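Local coordinates for twitching motility pilus retraction protein (Geobacter sulfurreducens PCA, PDB 5ZFQ), which probably acts as a hexameric ATPase motor that uses ATP hydrolysis to power retraction of the type IV pilus, as in other PilT proteins, at residues N213-I218 and V226-L231; A168-I173 and D179-I184; A239-A244 and S283-G288. One frame throughout, in Å; residues are numbered along the deposited sequence.

Interaction 1: N213-I218 and V226-L231; sequences NALKYI and VLVGEL
Ile218 and Val226 meet tip to tip where the chain leaving helix 211-216 lies over strand 225-230. From CB, which points at the strand, Ile218 divides. Its CG1 branch runs anti to the backbone N (chi1 -168°), and this carries the longer arm to the valine: CG1 lies 4.1 Å from Val226 CG2. One bond further, Ile218 CD1 is 4.1 Å from Val226 CG1, so the arm spans both methyls of the valine. The isoleucine also packs on Val182 of the adjoining strand.

A second contact starts from the helix itself. Leu215 does not aim its CB at the strand, but the end of its side chain reaches it, with CD2 3.9 Å from Val228 CG2. The two side chains cross at about a right angle, and Ile184 is a further neighbour of the leucine. Val226 points its side chain at segment 213-218, and Val228 touches it through CG2, while Leu227 between them turns to the other side of the sheet, beside Thr183 and Leu251. Backbone hydrogen bonds tie Leu227 to Val182 and Ile184, and Val226 to Leu249 and Leu251, as expected for an inner parallel strand. The sequence of this strand is consistent with the Walker B region of secretion ATPases.

No hydrogen bond crosses between the segments; both contacts are methyl and methylene packing, which implies that apolar burial and shape hold the end of the helix and the turn after it on the strand.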
# COMPACT_ATOMS: atom_id res chain seq x y z
N ASN A 213 -13.35 -5.50 15.72
CA ASN A 213 -14.43 -4.74 16.35
C ASN A 213 -14.76 -5.28 17.75
O ASN A 213 -14.82 -4.54 18.72
CB ASN A 213 -15.69 -4.76 15.47
CG ASN A 213 -15.72 -3.65 14.42
OD1 ASN A 213 -14.70 -3.01 14.15
ND2 ASN A 213 -16.89 -3.46 13.80
N ALA A 214 -14.96 -6.59 17.84
CA ALA A 214 -15.41 -7.18 19.09
C ALA A 214 -14.36 -7.07 20.20
O ALA A 214 -14.69 -7.02 21.39
CB ALA A 214 -15.80 -8.63 18.86
N LEU A 215 -13.09 -7.02 19.82
CA LEU A 215 -12.03 -6.92 20.81
C LEU A 215 -11.76 -5.47 21.23
O LEU A 215 -11.22 -5.21 22.30
CB LEU A 215 -10.75 -7.56 20.28
CG LEU A 215 -10.77 -9.08 20.31
CD1 LEU A 215 -9.54 -9.62 19.61
CD2 LEU A 215 -10.82 -9.52 21.76
N LYS A 216 -12.13 -4.54 20.36
CA LYS A 216 -11.89 -3.13 20.61
C LYS A 216 -12.53 -2.64 21.90
O LYS A 216 -12.08 -1.65 22.48
CB LYS A 216 -12.42 -2.30 19.45
CG LYS A 216 -12.14 -0.84 19.59
CD LYS A 216 -12.98 -0.03 18.61
CE LYS A 216 -12.55 1.43 18.61
NZ LYS A 216 -13.36 2.15 17.60
N TYR A 217 -13.58 -3.34 22.35
CA TYR A 217 -14.37 -2.91 23.51
C TYR A 217 -14.50 -3.98 24.58
O TYR A 217 -15.23 -3.79 25.55
CB TYR A 217 -15.77 -2.47 23.07
CG TYR A 217 -15.82 -1.21 22.26
CD1 TYR A 217 -14.99 -0.13 22.56
CD2 TYR A 217 -16.67 -1.10 21.17
CE1 TYR A 217 -15.03 1.05 21.80
CE2 TYR A 217 -16.72 0.07 20.40
CZ TYR A 217 -15.90 1.14 20.71
OH TYR A 217 -15.96 2.29 19.93
N ILE A 218 -13.79 -5.09 24.40
CA ILE A 218 -13.91 -6.20 25.34
C ILE A 218 -13.56 -5.80 26.80
O ILE A 218 -14.15 -6.32 27.76
CB ILE A 218 -13.02 -7.39 24.90
CG1 ILE A 218 -13.36 -8.65 25.72
CG2 ILE A 218 -11.51 -7.02 24.95
CD1 ILE A 218 -14.69 -9.21 25.37
N VAL A 226 -12.88 -14.88 28.70
CA VAL A 226 -13.04 -14.48 27.29
C VAL A 226 -12.51 -15.52 26.33
O VAL A 226 -11.31 -15.82 26.36
CB VAL A 226 -12.31 -13.15 26.95
CG1 VAL A 226 -12.59 -12.76 25.49
CG2 VAL A 226 -12.65 -12.06 27.91
N LEU A 227 -13.37 -16.05 25.48
CA LEU A 227 -12.91 -16.91 24.39
C LEU A 227 -12.68 -16.04 23.17
O LEU A 227 -13.62 -15.47 22.60
CB LEU A 227 -13.91 -18.03 24.11
CG LEU A 227 -13.69 -18.81 22.80
CD1 LEU A 227 -12.30 -19.43 22.75
CD2 LEU A 227 -14.78 -19.87 22.61
N VAL A 228 -11.41 -15.93 22.79
CA VAL A 228 -10.98 -14.93 21.82
C VAL A 228 -10.94 -15.49 20.39
O VAL A 228 -10.89 -14.72 19.43
CB VAL A 228 -9.60 -14.36 22.25
CG1 VAL A 228 -8.67 -14.10 21.08
CG2 VAL A 228 -9.80 -13.09 23.06
N GLY A 229 -10.91 -16.79 20.23
CA GLY A 229 -10.86 -17.34 18.90
C GLY A 229 -9.44 -17.31 18.38
O GLY A 229 -8.53 -17.16 19.15
N GLU A 230 -9.26 -17.45 17.09
CA GLU A 230 -7.94 -17.49 16.50
C GLU A 230 -7.11 -16.27 16.65
O GLU A 230 -7.56 -15.18 16.43
CB GLU A 230 -8.02 -17.81 15.00
CG GLU A 230 -6.67 -18.08 14.33
CD GLU A 230 -6.77 -18.82 12.99
OE1 GLU A 230 -7.11 -18.20 11.97
OE2 GLU A 230 -6.50 -20.03 12.93
N LEU A 231 -5.86 -16.46 16.99
CA LEU A 231 -4.95 -15.38 17.10
C LEU A 231 -4.44 -15.03 15.71
O LEU A 231 -3.30 -15.28 15.39
CB LEU A 231 -3.81 -15.76 18.03
CG LEU A 231 -4.17 -16.10 19.47
CD1 LEU A 231 -2.95 -16.18 20.34
CD2 LEU A 231 -5.14 -15.11 20.06

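Interaction 2: A168-I173 and D179-I184; sequences AIIDKI and DHIVTI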
# COMPACT_ATOMS: atom_id res chain seq x y z
N ALA A 168 -16.44 -27.72 26.13
CA ALA A 168 -16.48 -28.48 27.38
C ALA A 168 -15.87 -27.68 28.52
O ALA A 168 -16.35 -27.71 29.66
CB ALA A 168 -15.77 -29.80 27.21
N ILE A 169 -14.79 -26.97 28.21
CA ILE A 169 -14.12 -26.11 29.17
C ILE A 169 -15.05 -24.99 29.65
O ILE A 169 -15.19 -24.75 30.86
CB ILE A 169 -12.83 -25.50 28.58
CG1 ILE A 169 -11.73 -26.56 28.52
CG2 ILE A 169 -12.38 -24.31 29.41
CD1 ILE A 169 -10.54 -26.17 27.67
N ILE A 170 -15.71 -24.33 28.70
CA ILE A 170 -16.58 -23.23 29.04
C ILE A 170 -17.79 -23.71 29.82
O ILE A 170 -18.21 -23.06 30.79
CB ILE A 170 -17.01 -22.46 27.78
CG1 ILE A 170 -15.82 -21.63 27.26
CG2 ILE A 170 -18.18 -21.53 28.08
CD1 ILE A 170 -15.87 -21.31 25.80
N ASP A 171 -18.33 -24.86 29.42
CA ASP A 171 -19.46 -25.46 30.12
C ASP A 171 -19.11 -25.70 31.59
O ASP A 171 -19.92 -25.42 32.48
CB ASP A 171 -19.86 -26.78 29.47
CG ASP A 171 -21.09 -27.40 30.13
OD1 ASP A 171 -22.09 -26.69 30.39
OD2 ASP A 171 -21.05 -28.62 30.38
N LYS A 172 -17.91 -26.21 31.83
CA LYS A 172 -17.46 -26.50 33.18
C LYS A 172 -17.33 -25.20 33.98
O LYS A 172 -17.69 -25.15 35.16
CB LYS A 172 -16.14 -27.25 33.16
CG LYS A 172 -15.59 -27.52 34.56
CD LYS A 172 -14.18 -28.11 34.53
CE LYS A 172 -13.68 -28.46 35.93
NZ LYS A 172 -14.49 -29.53 36.62
N ILE A 173 -16.82 -24.15 33.32
CA ILE A 173 -16.64 -22.86 33.95
C ILE A 173 -17.98 -22.26 34.32
O ILE A 173 -18.18 -21.79 35.44
CB ILE A 173 -15.88 -21.91 33.02
CG1 ILE A 173 -14.43 -22.37 32.87
CG2 ILE A 173 -15.94 -20.47 33.53
CD1 ILE A 173 -13.67 -21.60 31.82
N ASP A 179 -18.96 -15.95 37.00
CA ASP A 179 -18.24 -15.01 36.15
C ASP A 179 -19.10 -14.53 35.01
O ASP A 179 -20.20 -15.04 34.78
CB ASP A 179 -16.96 -15.65 35.58
CG ASP A 179 -15.90 -15.94 36.64
OD1 ASP A 179 -15.96 -15.35 37.76
OD2 ASP A 179 -14.99 -16.75 36.33
N HIS A 180 -18.60 -13.52 34.32
CA HIS A 180 -19.17 -13.05 33.07
C HIS A 180 -18.30 -13.65 31.98
O HIS A 180 -17.11 -13.37 31.93
CB HIS A 180 -19.18 -11.52 33.00
CG HIS A 180 -19.65 -10.98 31.68
ND1 HIS A 180 -19.27 -9.74 31.21
CD2 HIS A 180 -20.45 -11.52 30.74
CE1 HIS A 180 -19.84 -9.54 30.04
NE2 HIS A 180 -20.56 -10.60 29.72
N ILE A 181 -18.90 -14.51 31.16
CA ILE A 181 -18.20 -15.20 30.06
C ILE A 181 -18.57 -14.58 28.71
O ILE A 181 -19.73 -14.66 28.28
CB ILE A 181 -18.53 -16.73 30.01
CG1 ILE A 181 -18.16 -17.43 31.32
CG2 ILE A 181 -17.84 -17.38 28.82
CD1 ILE A 181 -18.47 -18.91 31.34
N VAL A 182 -17.59 -13.97 28.05
CA VAL A 182 -17.78 -13.44 26.69
C VAL A 182 -16.98 -14.25 25.68
O VAL A 182 -15.76 -14.40 25.83
CB VAL A 182 -17.35 -11.96 26.58
CG1 VAL A 182 -17.51 -11.46 25.14
CG2 VAL A 182 -18.11 -11.10 27.58
N THR A 183 -17.65 -14.78 24.67
CA THR A 183 -16.96 -15.48 23.58
C THR A 183 -17.05 -14.68 22.30
O THR A 183 -18.01 -13.95 22.08
CB THR A 183 -17.57 -16.89 23.33
OG1 THR A 183 -18.86 -16.73 22.74
CG2 THR A 183 -17.72 -17.68 24.64
N ILE A 184 -16.06 -14.82 21.44
CA ILE A 184 -16.08 -14.19 20.13
C ILE A 184 -15.73 -15.29 19.14
O ILE A 184 -14.61 -15.80 19.12
CB ILE A 184 -15.10 -12.97 20.08
CG1 ILE A 184 -15.52 -11.90 21.09
CG2 ILE A 184 -15.03 -12.36 18.69
CD1 ILE A 184 -14.36 -10.96 21.51
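Ile181 supplies most of the apolar packing against Ile170 and Ile173, which lie one helical turn apart on helix 162-176. Its CG1 lies anti to the carbonyl carbon and the chain is extended beyond it (chi2 179°), which brings the terminal methyl to the helix. Ile181 CD1 is 3.7 Å from Ile173 CG2 and 4.2 Å from Ile170 CG2, so one methyl serves both branches, and each pair of side chains crosses obliquely. The same methyl also comes within 4.2 Å of Ile170 O. Further along the strand, Ile170 sends its other arm to the threonine, with Ile170 CD1 4.2 Å from Thr183 CG2.

The axes of the two short segments approach to 10.6 Å, and their directions differ by 161°, so helix and strand run nearly antiparallel. That orientation fits a beta-alpha-beta unit: strand 150-155 leads through a probable P-loop into helix 162-176, and the chain returns along strand 180-185, parallel to the first strand in the same sheet. The RecA-like ATPase core of this family is built on such units. Leu227 and Leu251, from the strands between, pack against Ile170 on the same face.

Polar interactions lie beside this packing and do not cross it. The hydroxyl of Thr183 bonds to Glu185, while its methyl faces the helix. On the outer side of the helix, Asp171 forms a salt bridge with Lys195, and Lys172 forms one with Glu176. His180 points to the other side of the strand, where its ring meets that of His45 of a neighbouring subunit edge-to-face.

Interaction 3: A239-A244 and S283-G288; sequences AALTLA and SFVLEG
Val285 lies over a flat group of Ala244, its backbone carbonyl. Val285 CG1 stands above one face of it, 3.8 Å from Ala244 C. The ring of Phe284 next door takes no such part: it makes no contact with segment 239-244 and packs instead on Arg365 of a neighbouring subunit. The carboxylate of Glu287 also points elsewhere, with long, weak ion pairs to Arg317 and Lys147.

The rest of the contact is aliphatic. Ala244 CB is 3.7 Å from Val285 CB and 3.8 Å from Val285 CG2, and the two CA atoms are 5.8 Å apart. Such a close backbone approach is possible because the helix offers only a methyl here. With chi1 of Val285 at -53°, CG1 lies beside its own backbone N and CG2 between N and the carbonyl carbon. The first branch is thereby placed over the carbonyl, while the second reaches Leu241, whose CD2 is 4.0 Å from Val285 CG2. Leu241 and Val285 cross at about a right angle.

Helix 275-285 ends at this point and strand 286-296 begins, Leu286 being the first residue to leave helical angles. Arg317 hydrogen-bonds to the carbonyls of Ser283 and Leu286, bracketing the turn. Val285 is also joined through its backbone to Leu151 of the neighbouring strand, and Leu151 touches both Ala244 and Val285.

With no hydrogen bond between the segments, helix 234-245 is fitted to this helix-to-strand junction by methyl packing, partly onto a backbone carbonyl, which is consistent with the small Ala244 allowing the close spacing.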
# COMPACT_ATOMS: atom_id res chain seq x y z
N ALA A 239 -4.45 -8.35 22.49
CA ALA A 239 -5.65 -8.23 23.30
C ALA A 239 -5.73 -9.41 24.27
O ALA A 239 -5.97 -9.22 25.45
CB ALA A 239 -6.89 -8.15 22.42
N ALA A 240 -5.53 -10.62 23.75
CA ALA A 240 -5.47 -11.83 24.57
C ALA A 240 -4.44 -11.71 25.69
O ALA A 240 -4.75 -12.03 26.83
CB ALA A 240 -5.14 -13.06 23.70
N LEU A 241 -3.23 -11.28 25.36
CA LEU A 241 -2.17 -11.11 26.35
C LEU A 241 -2.59 -10.12 27.43
O LEU A 241 -2.29 -10.30 28.62
CB LEU A 241 -0.88 -10.66 25.69
CG LEU A 241 -0.24 -11.77 24.86
CD1 LEU A 241 0.89 -11.25 23.96
CD2 LEU A 241 0.25 -12.91 25.78
N THR A 242 -3.30 -9.09 27.00
CA THR A 242 -3.75 -8.03 27.88
C THR A 242 -4.77 -8.57 28.87
O THR A 242 -4.67 -8.34 30.08
CB THR A 242 -4.32 -6.88 27.06
OG1 THR A 242 -3.25 -6.29 26.30
CG2 THR A 242 -4.99 -5.81 27.94
N LEU A 243 -5.75 -9.32 28.35
CA LEU A 243 -6.75 -9.94 29.20
C LEU A 243 -6.06 -10.85 30.23
O LEU A 243 -6.34 -10.78 31.44
CB LEU A 243 -7.76 -10.71 28.34
CG LEU A 243 -8.79 -9.84 27.59
CD1 LEU A 243 -9.33 -10.53 26.37
CD2 LEU A 243 -9.94 -9.51 28.50
N ALA A 244 -5.11 -11.65 29.75
CA ALA A 244 -4.43 -12.65 30.57
C ALA A 244 -3.54 -12.01 31.63
O ALA A 244 -3.44 -12.53 32.74
CB ALA A 244 -3.60 -13.59 29.68
N SER A 283 5.63 -15.90 29.37
CA SER A 283 6.19 -16.71 30.45
C SER A 283 5.36 -16.50 31.70
O SER A 283 5.19 -17.41 32.51
CB SER A 283 7.68 -16.36 30.72
OG SER A 283 7.88 -15.00 31.04
N PHE A 284 4.81 -15.29 31.83
CA PHE A 284 4.02 -14.91 32.99
C PHE A 284 2.58 -15.46 32.95
O PHE A 284 2.09 -16.01 33.95
CB PHE A 284 4.02 -13.37 33.12
CG PHE A 284 3.09 -12.84 34.18
CD1 PHE A 284 2.94 -13.50 35.40
CD2 PHE A 284 2.38 -11.67 33.96
CE1 PHE A 284 2.07 -13.01 36.39
CE2 PHE A 284 1.51 -11.17 34.93
CZ PHE A 284 1.37 -11.85 36.15
N VAL A 285 1.91 -15.33 31.80
CA VAL A 285 0.46 -15.52 31.74
C VAL A 285 0.02 -16.89 31.19
O VAL A 285 -1.11 -17.33 31.46
CB VAL A 285 -0.25 -14.40 30.91
CG1 VAL A 285 0.14 -13.02 31.39
CG2 VAL A 285 0.04 -14.56 29.43
N LEU A 286 0.89 -17.56 30.42
CA LEU A 286 0.57 -18.86 29.83
C LEU A 286 0.31 -19.89 30.91
O LEU A 286 1.15 -20.08 31.80
CB LEU A 286 1.71 -19.34 28.92
CG LEU A 286 1.44 -20.35 27.81
CD1 LEU A 286 0.28 -19.92 26.91
CD2 LEU A 286 2.70 -20.54 26.98
N GLU A 287 -0.86 -20.53 30.86
CA GLU A 287 -1.21 -21.51 31.89
C GLU A 287 -1.37 -22.88 31.27
O GLU A 287 -1.49 -23.88 31.98
CB GLU A 287 -2.49 -21.10 32.64
CG GLU A 287 -2.31 -19.93 33.61
CD GLU A 287 -1.23 -20.19 34.69
OE1 GLU A 287 -1.01 -21.37 35.06
OE2 GLU A 287 -0.60 -19.20 35.15
N GLY A 288 -1.34 -22.93 29.95
CA GLY A 288 -1.48 -24.20 29.26
C GLY A 288 -1.67 -24.10 27.76
O GLY A 288 -2.25 -23.15 27.23

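All three interactions are buried and lack hydrogen bonds across their segments, but they occupy different parts of one mixed sheet. Interactions 1 and 2 lie on its opposite faces, and their neighbouring strands are joined by probable hydrogen bonds, Leu227 N to Val182 O at 2.9 Å among them. Interaction 3 shares the face of interaction 1: Leu243 packs on Val226, with Val226 CG2 3.8 Å from Leu243 CD2. Interactions 2 and 3 do not touch, their centres being about 17 Å apart. In chemistry, interactions 1 and 2 depend on branched aliphatic tips between a helix, or the turn that follows it, and a strand, whereas interaction 3 brings backbones closer through an alanine. Each also has residues nearby that meet a neighbouring subunit.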